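Local coordinates for probable protein phosphatase 2C 50 (Oryza sativa subsp. japonica, PDB 5ZCG) that probably removes phosphate from phosphoserine and phosphothreonine in other proteins, as a magnesium-dependent phosphatase of the PP2C family, at residues M301-A304 with L305-S309; G250-V254 with V255-E259; C261-A264 with R265-I268. The protein carries 5 engineered substitutions. One frame throughout, in Å; residues are numbered along the deposited sequence.

Overall arrangement
The three contacts are local and lie in series along the late part of the PP2C fold. Contact 2 (250-259) joins the short helix 249-252 to the start of helix 257-274. Contacts 2 and 3 share helix 257-274; contact 1 (301-309) closes helix 291-306, the next one in the chain. Contact 3 (261-268) is the most buried, contact 1 the most exposed, and contact 2 lies between. Contact 3 has regular i to i+4 backbone bonds, contact 1 a Schellman end, and contact 2 a serine side-chain cap. Contacts 1 and 2 touch where Ser309 OG bonds to Gly250 O. Contact 3 meets contact 1 through Val263 and Leu303, methyl against methyl.

Contact 1 (M301-A304 with L305-S309); sequences MRLA and LKKGS
Leu303 and Lys307 lie side by side at the C-terminal end of helix 291-306, which closes in a Schellman motif; Lys307 is the first residue beyond the helix. Lys307 can be followed outward from the backbone. Its CB sits 3.7 Å from Leu303 O. Its CG comes closer to the same oxygen, because chi1 of -49° sets CG beside the backbone N and anti to the carbonyl carbon. CD then lies 3.6 Å from Leu303 CD1, the main apolar touch of the pair. The chain bends at chi3 and carries NZ away from the leucine. There NZ has a weak hydrogen bond to Val254 O and a long, weak ion pair with Glu259.

The helix ends by a change of partners. Lys307 N still bonds to Leu303 O at 3.0 Å. Gly308 then takes a positive phi of 95°, where a CB would collide with the carbonyl oxygen of Lys307. Gly308 is the C-prime residue: Gly308 N hydrogen-bonds to Leu305 O, and Ser309 N to Ala304 O.

Ala304 CB packs on Val254 and on Ile313 of strand 313-319. The side chain of Ser309 lies about 8 Å from a magnesium ion, and its OG bonds to Gly250 O. Ser309 N reaches Ala304 O at 3.2 Å, with the donor tilted 24° from the carbonyl plane.

Contact 2 (G250-V254 with V255-E259); sequences GLWDV and VSNEE
Trp252 brings CZ3 and CE3 of its indole up to Asn257 OD1, the two side chains crossing at about a right angle. CZ3 of Trp252 is 3.5 Å from Asn257 OD1, and CE3 is almost as near. The ring and amide planes are 89° apart. OD1 comes in obliquely and takes its hydrogen bond from Arg165, which also makes a cation-pi contact with the Trp252 ring. Val255 O and Ser256 O lie at the ring edge, near its plane. With chi1 at -52°, the indole stands beside its own backbone N and reaches forward to the next helix. Cutting the indole back to an alanine is likely to open a gap beside Asn257 and leave Arg165 without its cation-pi partner.

The backbone turns sharply after Leu251, whose O accepts from both Val254 N and Val255 N, the second at 2.9 Å and in the carbonyl plane. A water bridges Trp252 O and Val255 O, donating to each at 2.6 Å. The two oxygens, Trp252 O and Val255 O, are 3.4 Å apart, two acceptors that the water holds together. Helix 257-274 then begins with an N-cap: Ser256 OG accepts from Glu259 N at 3.2 Å, in a nearly straight bond of 168°.

Leu251 and Val255 cross obliquely, with Leu251 CD1 3.6 Å from Val255 CG2. Val254 CG2 touches Val255 CG2 as well, at 3.8 Å. Leu251 and Val254 also pack on Ala304 of helix 291-306. The side chain of Asp253 is about 6 Å from a magnesium ion.

Contact 3 (C261-A264 with R265-I268); sequences CKVA and RRQI
Arg266 folds back over Val263, one turn earlier in helix 257-274, and their side chains run at a slant to each other. The bend at chi3, 59°, together with the turn at chi4, brings the guanidinium back over the helix instead of sending it straight out. Its NH2 sits 3.3 Å from Val263 CG2 and 3.5 Å from Val263 CA. One guanidinium face has Lys262 O and Val263 O over it. Gln267 NE2 lies at the edge, in the plane of the group.

Gln267 starts toward the preceding turn. Its CB and CG both crowd Val263 O, CG at 3.2 Å, before the chain bends at chi2 and its end turns away. It packs on Ala296 and Tyr299 of helix 291-306. Arg265 is extended instead, and its NE makes a long, weak ion pair with Asp242.

Ile268 CG1 rests 3.5 Å from Ala264 O, which also accepts from Ile268 N at 3.0 Å. Cys261, Ala264 and Ile268 pack on the antiparallel sheet, on residues such as Ile245 and Val317. Val263 meets Tyr299 and Leu300. The spacing is that of an amphipathic alpha-helix lying on a beta-sheet, as in the helix-flanked beta-sandwich of the PP2C fold.

Contact 1 (M301-A304 with L305-S309)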
loop_
_atom_site.group_PDB
_atom_site.type_symbol
_atom_site.label_atom_id
_atom_site.label_comp_id
_atom_site.label_asym_id
_atom_site.label_seq_id
_atom_site.Cartn_x
_atom_site.Cartn_y
_atom_site.Cartn_z
ATOM N N MET A 301 -12.670 -4.181 -16.750
ATOM C CA MET A 301 -13.311 -3.781 -15.493
ATOM C C MET A 301 -14.598 -4.551 -15.239
ATOM O O MET A 301 -14.762 -5.187 -14.185
ATOM C CB MET A 301 -13.585 -2.271 -15.517
ATOM C CG MET A 301 -14.387 -1.733 -14.334
ATOM S SD MET A 301 -14.245 0.058 -14.141
ATOM C CE MET A 301 -15.917 0.582 -14.537
ATOM N N ARG A 302 -15.509 -4.512 -16.206
ATOM C CA ARG A 302 -16.792 -5.177 -16.040
ATOM C C ARG A 302 -16.629 -6.686 -15.904
ATOM O O ARG A 302 -17.373 -7.324 -15.149
ATOM C CB ARG A 302 -17.721 -4.830 -17.209
ATOM C CG ARG A 302 -18.530 -3.560 -16.988
ATOM C CD ARG A 302 -18.594 -2.696 -18.237
ATOM N NE ARG A 302 -18.607 -3.487 -19.466
ATOM C CZ ARG A 302 -18.513 -2.969 -20.688
ATOM N NH1 ARG A 302 -18.404 -1.657 -20.848
ATOM N NH2 ARG A 302 -18.535 -3.761 -21.753
ATOM N N LEU A 303 -15.649 -7.264 -16.601
ATOM C CA LEU A 303 -15.347 -8.682 -16.458
ATOM C C LEU A 303 -14.947 -9.012 -15.029
ATOM O O LEU A 303 -15.467 -9.963 -14.431
ATOM C CB LEU A 303 -14.215 -9.067 -17.415
ATOM C CG LEU A 303 -13.679 -10.494 -17.318
ATOM C CD1 LEU A 303 -14.833 -11.502 -17.377
ATOM C CD2 LEU A 303 -12.664 -10.757 -18.416
ATOM N N ALA A 304 -14.021 -8.227 -14.465
ATOM C CA ALA A 304 -13.611 -8.454 -13.085
ATOM C C ALA A 304 -14.808 -8.370 -12.149
ATOM O O ALA A 304 -14.946 -9.184 -11.227
ATOM C CB ALA A 304 -12.534 -7.450 -12.672
ATOM N N LEU A 305 -15.685 -7.389 -12.367
ATOM C CA LEU A 305 -16.891 -7.297 -11.551
ATOM C C LEU A 305 -17.739 -8.557 -11.679
ATOM O O LEU A 305 -18.200 -9.116 -10.676
ATOM C CB LEU A 305 -17.700 -6.064 -11.950
ATOM C CG LEU A 305 -17.327 -4.764 -11.241
ATOM C CD1 LEU A 305 -18.192 -3.612 -11.731
ATOM C CD2 LEU A 305 -17.453 -4.933 -9.739
ATOM N N LYS A 306 -17.933 -9.036 -12.913
ATOM C CA LYS A 306 -18.777 -10.205 -13.148
ATOM C C LYS A 306 -18.219 -11.464 -12.491
ATOM O O LYS A 306 -18.989 -12.341 -12.085
ATOM C CB LYS A 306 -18.956 -10.420 -14.651
ATOM C CG LYS A 306 -19.960 -11.510 -15.040
ATOM C CD LYS A 306 -21.367 -11.217 -14.527
ATOM C CE LYS A 306 -22.357 -12.265 -15.033
ATOM N NZ LYS A 306 -23.712 -12.132 -14.421
ATOM N N LYS A 307 -16.898 -11.585 -12.390
ATOM C CA LYS A 307 -16.286 -12.781 -11.824
ATOM C C LYS A 307 -16.117 -12.701 -10.313
ATOM O O LYS A 307 -15.427 -13.544 -9.725
ATOM C CB LYS A 307 -14.943 -13.070 -12.493
ATOM C CG LYS A 307 -15.004 -13.026 -14.016
ATOM C CD LYS A 307 -13.816 -13.721 -14.677
ATOM C CE LYS A 307 -13.312 -14.918 -13.878
ATOM N NZ LYS A 307 -12.289 -15.686 -14.652
ATOM N N GLY A 308 -16.753 -11.730 -9.671
ATOM C CA GLY A 308 -16.863 -11.715 -8.230
ATOM C C GLY A 308 -15.817 -10.915 -7.490
ATOM O O GLY A 308 -15.699 -11.078 -6.270
ATOM N N SER A 309 -15.057 -10.059 -8.176
ATOM C CA SER A 309 -14.032 -9.275 -7.496
ATOM C C SER A 309 -14.665 -8.374 -6.444
ATOM O O SER A 309 -15.617 -7.644 -6.728
ATOM C CB SER A 309 -13.245 -8.434 -8.500
ATOM O OG SER A 309 -12.337 -7.564 -7.835
#

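Contact 2 (G250-V254 with V255-E259)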
loop_
_atom_site.group_PDB
_atom_site.type_symbol
_atom_site.label_atom_id
_atom_site.label_comp_id
_atom_site.label_asym_id
_atom_site.label_seq_id
_atom_site.Cartn_x
_atom_site.Cartn_y
_atom_site.Cartn_z
ATOM N N GLY A 250 -7.557 -5.727 -8.082
ATOM C CA GLY A 250 -8.977 -5.893 -8.351
ATOM C C GLY A 250 -9.252 -6.622 -9.652
ATOM O O GLY A 250 -10.290 -7.278 -9.798
ATOM N N LEU A 251 -8.345 -6.504 -10.622
ATOM C CA LEU A 251 -8.426 -7.303 -11.842
ATOM C C LEU A 251 -7.736 -8.655 -11.667
ATOM O O LEU A 251 -8.364 -9.706 -11.840
ATOM C CB LEU A 251 -7.809 -6.539 -13.022
ATOM C CG LEU A 251 -7.785 -7.297 -14.352
ATOM C CD1 LEU A 251 -9.204 -7.705 -14.753
ATOM C CD2 LEU A 251 -7.136 -6.477 -15.467
ATOM N N TRP A 252 -6.455 -8.634 -11.281
ATOM C CA TRP A 252 -5.621 -9.832 -11.304
ATOM C C TRP A 252 -6.029 -10.871 -10.269
ATOM O O TRP A 252 -5.644 -12.038 -10.403
ATOM C CB TRP A 252 -4.151 -9.452 -11.096
ATOM C CG TRP A 252 -3.659 -8.377 -12.029
ATOM C CD1 TRP A 252 -3.188 -7.144 -11.682
ATOM C CD2 TRP A 252 -3.592 -8.445 -13.460
ATOM N NE1 TRP A 252 -2.830 -6.437 -12.809
ATOM C CE2 TRP A 252 -3.070 -7.214 -13.913
ATOM C CE3 TRP A 252 -3.921 -9.425 -14.402
ATOM C CZ2 TRP A 252 -2.874 -6.940 -15.266
ATOM C CZ3 TRP A 252 -3.724 -9.150 -15.744
ATOM C CH2 TRP A 252 -3.206 -7.917 -16.163
ATOM N N ASP A 253 -6.791 -10.488 -9.243
ATOM C CA ASP A 253 -7.255 -11.488 -8.284
ATOM C C ASP A 253 -8.205 -12.490 -8.934
ATOM O O ASP A 253 -8.229 -13.660 -8.537
ATOM C CB ASP A 253 -7.920 -10.808 -7.086
ATOM C CG ASP A 253 -6.905 -10.265 -6.084
ATOM O OD1 ASP A 253 -5.744 -10.732 -6.090
ATOM O OD2 ASP A 253 -7.265 -9.367 -5.294
ATOM N N VAL A 254 -8.971 -12.068 -9.939
ATOM C CA VAL A 254 -9.980 -12.924 -10.556
ATOM C C VAL A 254 -9.748 -13.164 -12.041
ATOM O O VAL A 254 -10.452 -13.998 -12.627
ATOM C CB VAL A 254 -11.400 -12.359 -10.341
ATOM C CG1 VAL A 254 -11.724 -12.282 -8.847
ATOM C CG2 VAL A 254 -11.536 -10.993 -11.017
ATOM N N VAL A 255 -8.809 -12.471 -12.682
ATOM C CA VAL A 255 -8.552 -12.647 -14.106
ATOM C C VAL A 255 -7.074 -12.951 -14.298
ATOM O O VAL A 255 -6.215 -12.274 -13.720
ATOM C CB VAL A 255 -8.970 -11.410 -14.926
ATOM C CG1 VAL A 255 -8.710 -11.637 -16.405
ATOM C CG2 VAL A 255 -10.446 -11.092 -14.693
ATOM N N SER A 256 -6.775 -13.969 -15.100
ATOM C CA SER A 256 -5.390 -14.326 -15.360
ATOM C C SER A 256 -4.762 -13.375 -16.385
ATOM O O SER A 256 -5.448 -12.618 -17.080
ATOM C CB SER A 256 -5.301 -15.767 -15.858
ATOM O OG SER A 256 -5.931 -15.896 -17.120
ATOM N N ASN A 257 -3.428 -13.424 -16.468
ATOM C CA ASN A 257 -2.709 -12.650 -17.480
ATOM C C ASN A 257 -3.182 -13.009 -18.887
ATOM O O ASN A 257 -3.373 -12.129 -19.736
ATOM C CB ASN A 257 -1.204 -12.895 -17.350
ATOM C CG ASN A 257 -0.637 -12.398 -16.036
ATOM O OD1 ASN A 257 -1.297 -11.670 -15.293
ATOM N ND2 ASN A 257 0.598 -12.791 -15.741
ATOM N N GLU A 258 -3.393 -14.304 -19.136
ATOM C CA GLU A 258 -3.778 -14.787 -20.458
ATOM C C GLU A 258 -5.152 -14.260 -20.861
ATOM O O GLU A 258 -5.336 -13.753 -21.978
ATOM C CB GLU A 258 -3.771 -16.320 -20.463
ATOM C CG GLU A 258 -2.419 -16.982 -20.144
ATOM C CD GLU A 258 -1.919 -16.757 -18.712
ATOM O OE1 GLU A 258 -2.686 -16.259 -17.859
ATOM O OE2 GLU A 258 -0.737 -17.067 -18.446
ATOM N N GLU A 259 -6.131 -14.362 -19.957
ATOM C CA GLU A 259 -7.475 -13.891 -20.273
ATOM C C GLU A 259 -7.495 -12.382 -20.462
ATOM O O GLU A 259 -8.174 -11.875 -21.362
ATOM C CB GLU A 259 -8.457 -14.307 -19.179
ATOM C CG GLU A 259 -9.910 -13.976 -19.514
ATOM C CD GLU A 259 -10.908 -14.662 -18.595
ATOM O OE1 GLU A 259 -10.595 -14.862 -17.401
ATOM O OE2 GLU A 259 -12.012 -14.999 -19.072
HETATM O O HOH W 1 -4.075 -12.692 -12.374
#

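Contact 3 (C261-A264 with R265-I268)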
loop_
_atom_site.group_PDB
_atom_site.type_symbol
_atom_site.label_atom_id
_atom_site.label_comp_id
_atom_site.label_asym_id
_atom_site.label_seq_id
_atom_site.Cartn_x
_atom_site.Cartn_y
_atom_site.Cartn_z
ATOM N N CYS A 261 -5.017 -10.439 -21.516
ATOM C CA CYS A 261 -4.408 -10.105 -22.801
ATOM C C CYS A 261 -5.351 -10.407 -23.958
ATOM O O CYS A 261 -5.543 -9.574 -24.857
ATOM C CB CYS A 261 -3.091 -10.862 -22.964
ATOM S SG CYS A 261 -1.746 -10.174 -21.985
ATOM N N LYS A 262 -5.948 -11.602 -23.956
ATOM C CA LYS A 262 -6.868 -11.966 -25.032
ATOM C C LYS A 262 -8.031 -10.983 -25.116
ATOM O O LYS A 262 -8.329 -10.442 -26.190
ATOM C CB LYS A 262 -7.367 -13.396 -24.826
ATOM C CG LYS A 262 -6.287 -14.442 -25.066
ATOM C CD LYS A 262 -6.804 -15.868 -24.925
ATOM C CE LYS A 262 -5.648 -16.858 -24.941
ATOM N NZ LYS A 262 -4.616 -16.475 -25.953
ATOM N N VAL A 263 -8.677 -10.715 -23.978
ATOM C CA VAL A 263 -9.832 -9.824 -23.961
ATOM C C VAL A 263 -9.444 -8.435 -24.452
ATOM O O VAL A 263 -10.133 -7.846 -25.291
ATOM C CB VAL A 263 -10.449 -9.779 -22.549
ATOM C CG1 VAL A 263 -11.360 -8.573 -22.410
ATOM C CG2 VAL A 263 -11.229 -11.063 -22.267
ATOM N N ALA A 264 -8.323 -7.895 -23.961
ATOM C CA ALA A 264 -7.941 -6.534 -24.332
ATOM C C ALA A 264 -7.662 -6.426 -25.824
ATOM O O ALA A 264 -8.177 -5.522 -26.503
ATOM C CB ALA A 264 -6.719 -6.090 -23.517
ATOM N N ARG A 265 -6.843 -7.339 -26.355
ATOM C CA ARG A 265 -6.489 -7.259 -27.770
ATOM C C ARG A 265 -7.709 -7.447 -28.669
ATOM O O ARG A 265 -7.908 -6.684 -29.634
ATOM C CB ARG A 265 -5.409 -8.296 -28.079
ATOM C CG ARG A 265 -5.339 -8.718 -29.535
ATOM C CD ARG A 265 -4.376 -9.879 -29.731
ATOM N NE ARG A 265 -4.156 -10.152 -31.149
ATOM C CZ ARG A 265 -4.983 -10.863 -31.909
ATOM N NH1 ARG A 265 -6.087 -11.378 -31.384
ATOM N NH2 ARG A 265 -4.710 -11.061 -33.193
ATOM N N ARG A 266 -8.574 -8.405 -28.332
ATOM C CA ARG A 266 -9.716 -8.659 -29.194
ATOM C C ARG A 266 -10.733 -7.516 -29.070
ATOM O O ARG A 266 -11.393 -7.152 -30.045
ATOM C CB ARG A 266 -10.349 -10.004 -28.867
ATOM C CG ARG A 266 -11.856 -10.048 -29.083
ATOM C CD ARG A 266 -12.416 -11.437 -28.924
ATOM N NE ARG A 266 -12.146 -11.983 -27.599
ATOM C CZ ARG A 266 -12.553 -11.437 -26.454
ATOM N NH1 ARG A 266 -13.265 -10.316 -26.445
ATOM N NH2 ARG A 266 -12.239 -12.014 -25.309
ATOM N N GLN A 267 -10.848 -6.893 -27.885
ATOM C CA GLN A 267 -11.732 -5.738 -27.741
ATOM C C GLN A 267 -11.254 -4.573 -28.591
ATOM O O GLN A 267 -12.067 -3.885 -29.212
ATOM C CB GLN A 267 -11.829 -5.348 -26.266
ATOM C CG GLN A 267 -12.873 -6.147 -25.508
ATOM C CD GLN A 267 -14.253 -6.037 -26.126
ATOM O OE1 GLN A 267 -14.791 -4.936 -26.265
ATOM N NE2 GLN A 267 -14.836 -7.177 -26.500
ATOM N N ILE A 268 -9.943 -4.321 -28.627
ATOM C CA ILE A 268 -9.439 -3.219 -29.449
ATOM C C ILE A 268 -9.738 -3.482 -30.925
ATOM O O ILE A 268 -10.289 -2.621 -31.639
ATOM C CB ILE A 268 -7.934 -3.010 -29.199
ATOM C CG1 ILE A 268 -7.702 -2.345 -27.831
ATOM C CG2 ILE A 268 -7.315 -2.190 -30.321
ATOM C CD1 ILE A 268 -6.286 -2.510 -27.282
#